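PDB 4B8N: cytochrome B5-HOST origin from Ostreococcus tauri virus 2, which binds a single haem b and probably carries electrons between redox partners, as other cytochromes b5 do. Local coordinates for residues K35-D40 against L86-K91. Residues are numbered along the deposited sequence; the frame is centred on the assembly and turned at random.
Sequences KDIVYD and LGPVKK
Val38 faces both Leu86 and Gly87 in a classic beta bulge, formed where strand 37-40 of the cytochrome b5 fold pairs antiparallel with the edge strand 85-88. The two branches of Val38 diverge along the partner chain. CG1, anti to the backbone N (chi1 -173°), meets Leu86 CD1 at 4.1 Å, the two side chains crossing obliquely, whereas CG2 lies 3.9 Å from Val89 CG2, with the valines at about a right angle. Trp31 of the adjoining strand touches both Val38 and Leu86, and Ile21 of helix 18-22 touches both valines. The fork of Leu86 also faces the methylene of Asp40, CD1 and CD2 each 4.0 Å from Asp40 CB; the carboxylate OD1 is instead hydrogen-bonded with Thr42 OG1. Across the other face of the sheet, Ile37 CD1 lies over the start of the Pro88 ring, 3.7 Å from Pro88 CA. Gly87, at the bulge, has a positive phi of 136°. Its O accepts a short, almost straight hydrogen bond from Val38 N (2.7 Å), and Leu86 N donates a hydrogen bond to Val38 O. Beyond the bulge, Asp36 O receives the hydrogen bond of Val89 N from above the carbonyl plane at 2.9 Å and also takes a CA-H...O contact from Pro88 CA, at 3.1 Å.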
ATOM      1  N   LYS A  35      -8.037   3.439  -0.074  1.00 27.33           N
ATOM      2  CA  LYS A  35      -9.282   3.746   0.651  1.00 26.50           C
ATOM      3  C   LYS A  35      -9.066   3.914   2.135  1.00 31.10           C
ATOM      4  O   LYS A  35      -9.748   3.259   2.929  1.00 32.66           O
ATOM      5  CB  LYS A  35     -10.366   2.681   0.408  1.00 28.84           C
ATOM      6  CG  LYS A  35     -10.648   2.405  -1.064  1.00 34.35           C
ATOM      7  CD  LYS A  35     -11.879   1.542  -1.263  1.00 38.75           C
ATOM      8  CE  LYS A  35     -11.640   0.111  -0.796  1.00 49.18           C
ATOM      9  NZ  LYS A  35     -10.472  -0.540  -1.459  1.00 45.08           N
ATOM     10  N   ASP A  36      -8.091   4.751   2.498  1.00 25.07           N
ATOM     11  CA  ASP A  36      -7.828   5.125   3.892  1.00 27.96           C
ATOM     12  C   ASP A  36      -7.326   3.992   4.794  1.00 28.33           C
ATOM     13  O   ASP A  36      -7.315   4.126   6.035  1.00 26.60           O
ATOM     14  CB  ASP A  36      -9.055   5.832   4.500  1.00 31.38           C
ATOM     15  CG  ASP A  36      -9.328   7.199   3.854  1.00 39.96           C
ATOM     16  OD1 ASP A  36      -8.393   7.831   3.305  1.00 37.35           O
ATOM     17  OD2 ASP A  36     -10.488   7.639   3.888  1.00 37.84           O
ATOM     18  N   ILE A  37      -6.898   2.895   4.164  1.00 23.68           N
ATOM     19  CA  ILE A  37      -6.251   1.768   4.860  1.00 20.74           C
ATOM     20  C   ILE A  37      -4.796   1.657   4.415  1.00 23.48           C
ATOM     21  O   ILE A  37      -4.515   1.687   3.214  1.00 24.67           O
ATOM     22  CB  ILE A  37      -6.983   0.426   4.600  1.00 21.93           C
ATOM     23  CG1 ILE A  37      -8.406   0.465   5.182  1.00 26.46           C
ATOM     24  CG2 ILE A  37      -6.217  -0.752   5.204  1.00 17.14           C
ATOM     25  CD1 ILE A  37      -8.464   0.598   6.699  1.00 22.55           C
ATOM     26  N   VAL A  38      -3.875   1.538   5.377  1.00 20.91           N
ATOM     27  CA  VAL A  38      -2.447   1.462   5.059  1.00 18.92           C
ATOM     28  C   VAL A  38      -2.041  -0.003   4.882  1.00 23.17           C
ATOM     29  O   VAL A  38      -2.318  -0.826   5.743  1.00 21.73           O
ATOM     30  CB  VAL A  38      -1.583   2.118   6.163  1.00 20.84           C
ATOM     31  CG1 VAL A  38      -0.123   2.189   5.749  1.00 17.79           C
ATOM     32  CG2 VAL A  38      -2.099   3.506   6.498  1.00 23.49           C
ATOM     33  N   TYR A  39      -1.406  -0.312   3.752  1.00 21.70           N
ATOM     34  CA  TYR A  39      -0.856  -1.634   3.476  1.00 22.69           C
ATOM     35  C   TYR A  39       0.671  -1.561   3.436  1.00 23.49           C
ATOM     36  O   TYR A  39       1.228  -0.635   2.862  1.00 24.21           O
ATOM     37  CB  TYR A  39      -1.395  -2.143   2.127  1.00 23.97           C
ATOM     38  CG  TYR A  39      -2.907  -2.266   2.091  1.00 23.14           C
ATOM     39  CD1 TYR A  39      -3.722  -1.181   1.744  1.00 22.96           C
ATOM     40  CD2 TYR A  39      -3.524  -3.456   2.449  1.00 24.84           C
ATOM     41  CE1 TYR A  39      -5.109  -1.294   1.735  1.00 25.50           C
ATOM     42  CE2 TYR A  39      -4.901  -3.585   2.428  1.00 25.55           C
ATOM     43  CZ  TYR A  39      -5.692  -2.511   2.083  1.00 21.18           C
ATOM     44  OH  TYR A  39      -7.062  -2.667   2.082  1.00 19.68           O
ATOM     45  N   ASP A  40       1.342  -2.528   4.055  1.00 18.67           N
ATOM     46  CA  ASP A  40       2.782  -2.652   3.906  1.00 22.77           C
ATOM     47  C   ASP A  40       3.038  -3.619   2.771  1.00 22.92           C
ATOM     48  O   ASP A  40       2.891  -4.832   2.932  1.00 19.00           O
ATOM     49  CB  ASP A  40       3.464  -3.115   5.194  1.00 23.70           C
ATOM     50  CG  ASP A  40       4.990  -3.235   5.050  1.00 25.28           C
ATOM     51  OD1 ASP A  40       5.535  -3.128   3.930  1.00 26.06           O
ATOM     52  OD2 ASP A  40       5.654  -3.437   6.081  1.00 34.35           O
ATOM     53  N   LEU A  86      -2.075  -2.819   7.803  1.00 23.27           N
ATOM     54  CA  LEU A  86      -1.621  -2.154   9.010  1.00 27.94           C
ATOM     55  C   LEU A  86      -2.751  -1.461   9.761  1.00 31.40           C
ATOM     56  O   LEU A  86      -2.736  -1.430  10.986  1.00 28.07           O
ATOM     57  CB  LEU A  86      -0.484  -1.169   8.699  1.00 25.48           C
ATOM     58  CG  LEU A  86       0.731  -1.740   7.949  1.00 26.99           C
ATOM     59  CD1 LEU A  86       1.808  -0.683   7.903  1.00 27.98           C
ATOM     60  CD2 LEU A  86       1.277  -3.020   8.585  1.00 31.19           C
ATOM     61  N   GLY A  87      -3.722  -0.918   9.029  1.00 31.24           N
ATOM     62  CA  GLY A  87      -4.862  -0.230   9.638  1.00 26.24           C
ATOM     63  C   GLY A  87      -5.224   1.075   8.940  1.00 31.56           C
ATOM     64  O   GLY A  87      -4.624   1.434   7.921  1.00 23.85           O
ATOM     65  N   PRO A  88      -6.207   1.809   9.491  1.00 31.14           N
ATOM     66  CA  PRO A  88      -6.629   3.040   8.841  1.00 27.56           C
ATOM     67  C   PRO A  88      -5.677   4.225   9.103  1.00 27.46           C
ATOM     68  O   PRO A  88      -5.020   4.275  10.152  1.00 25.48           O
ATOM     69  CB  PRO A  88      -8.011   3.294   9.464  1.00 28.33           C
ATOM     70  CG  PRO A  88      -7.874   2.761  10.862  1.00 30.72           C
ATOM     71  CD  PRO A  88      -6.914   1.589  10.772  1.00 36.34           C
ATOM     72  N   VAL A  89      -5.603   5.145   8.136  1.00 26.30           N
ATOM     73  CA  VAL A  89      -4.888   6.418   8.288  1.00 28.56           C
ATOM     74  C   VAL A  89      -5.422   7.190   9.505  1.00 29.34           C
ATOM     75  O   VAL A  89      -6.636   7.279   9.710  1.00 28.94           O
ATOM     76  CB  VAL A  89      -5.043   7.296   7.017  1.00 29.42           C
ATOM     77  CG1 VAL A  89      -4.429   8.681   7.203  1.00 25.26           C
ATOM     78  CG2 VAL A  89      -4.409   6.622   5.812  1.00 22.31           C
ATOM     79  N   LYS A  90      -4.513   7.718  10.314  1.00 32.62           N
ATOM     80  CA  LYS A  90      -4.882   8.562  11.445  1.00 40.58           C
ATOM     81  C   LYS A  90      -4.884  10.029  11.029  1.00 43.07           C
ATOM     82  O   LYS A  90      -3.832  10.592  10.702  1.00 36.90           O
ATOM     83  CB  LYS A  90      -3.945   8.327  12.634  1.00 45.03           C
ATOM     84  CG  LYS A  90      -4.381   7.176  13.536  1.00 55.79           C
ATOM     85  CD  LYS A  90      -3.973   5.833  12.959  1.00 54.83           C
ATOM     86  CE  LYS A  90      -4.959   4.727  13.310  1.00 57.29           C
ATOM     87  NZ  LYS A  90      -4.555   3.457  12.638  1.00 38.22           N
ATOM     88  N   LYS A  91      -6.074  10.630  11.040  1.00 43.98           N
ATOM     89  CA  LYS A  91      -6.267  12.032  10.645  1.00 52.84           C
ATOM     90  C   LYS A  91      -6.105  13.006  11.824  1.00 58.43           C
ATOM     91  O   LYS A  91      -6.478  14.181  11.754  1.00 70.48           O
ATOM     92  CB  LYS A  91      -7.643  12.229   9.986  1.00 52.80           C
ATOM     93  CG  LYS A  91      -7.960  11.288   8.828  1.00 48.59           C
ATOM     94  CD  LYS A  91      -8.753  10.073   9.293  1.00 71.39           C
ATOM     95  CE  LYS A  91     -10.156  10.454   9.750  1.00 74.66           C
ATOM     96  NZ  LYS A  91     -10.816   9.351  10.499  1.00 81.05           N
ATOM     97  OXT LYS A  91      -5.595  12.653  12.891  1.00 54.83           O
TER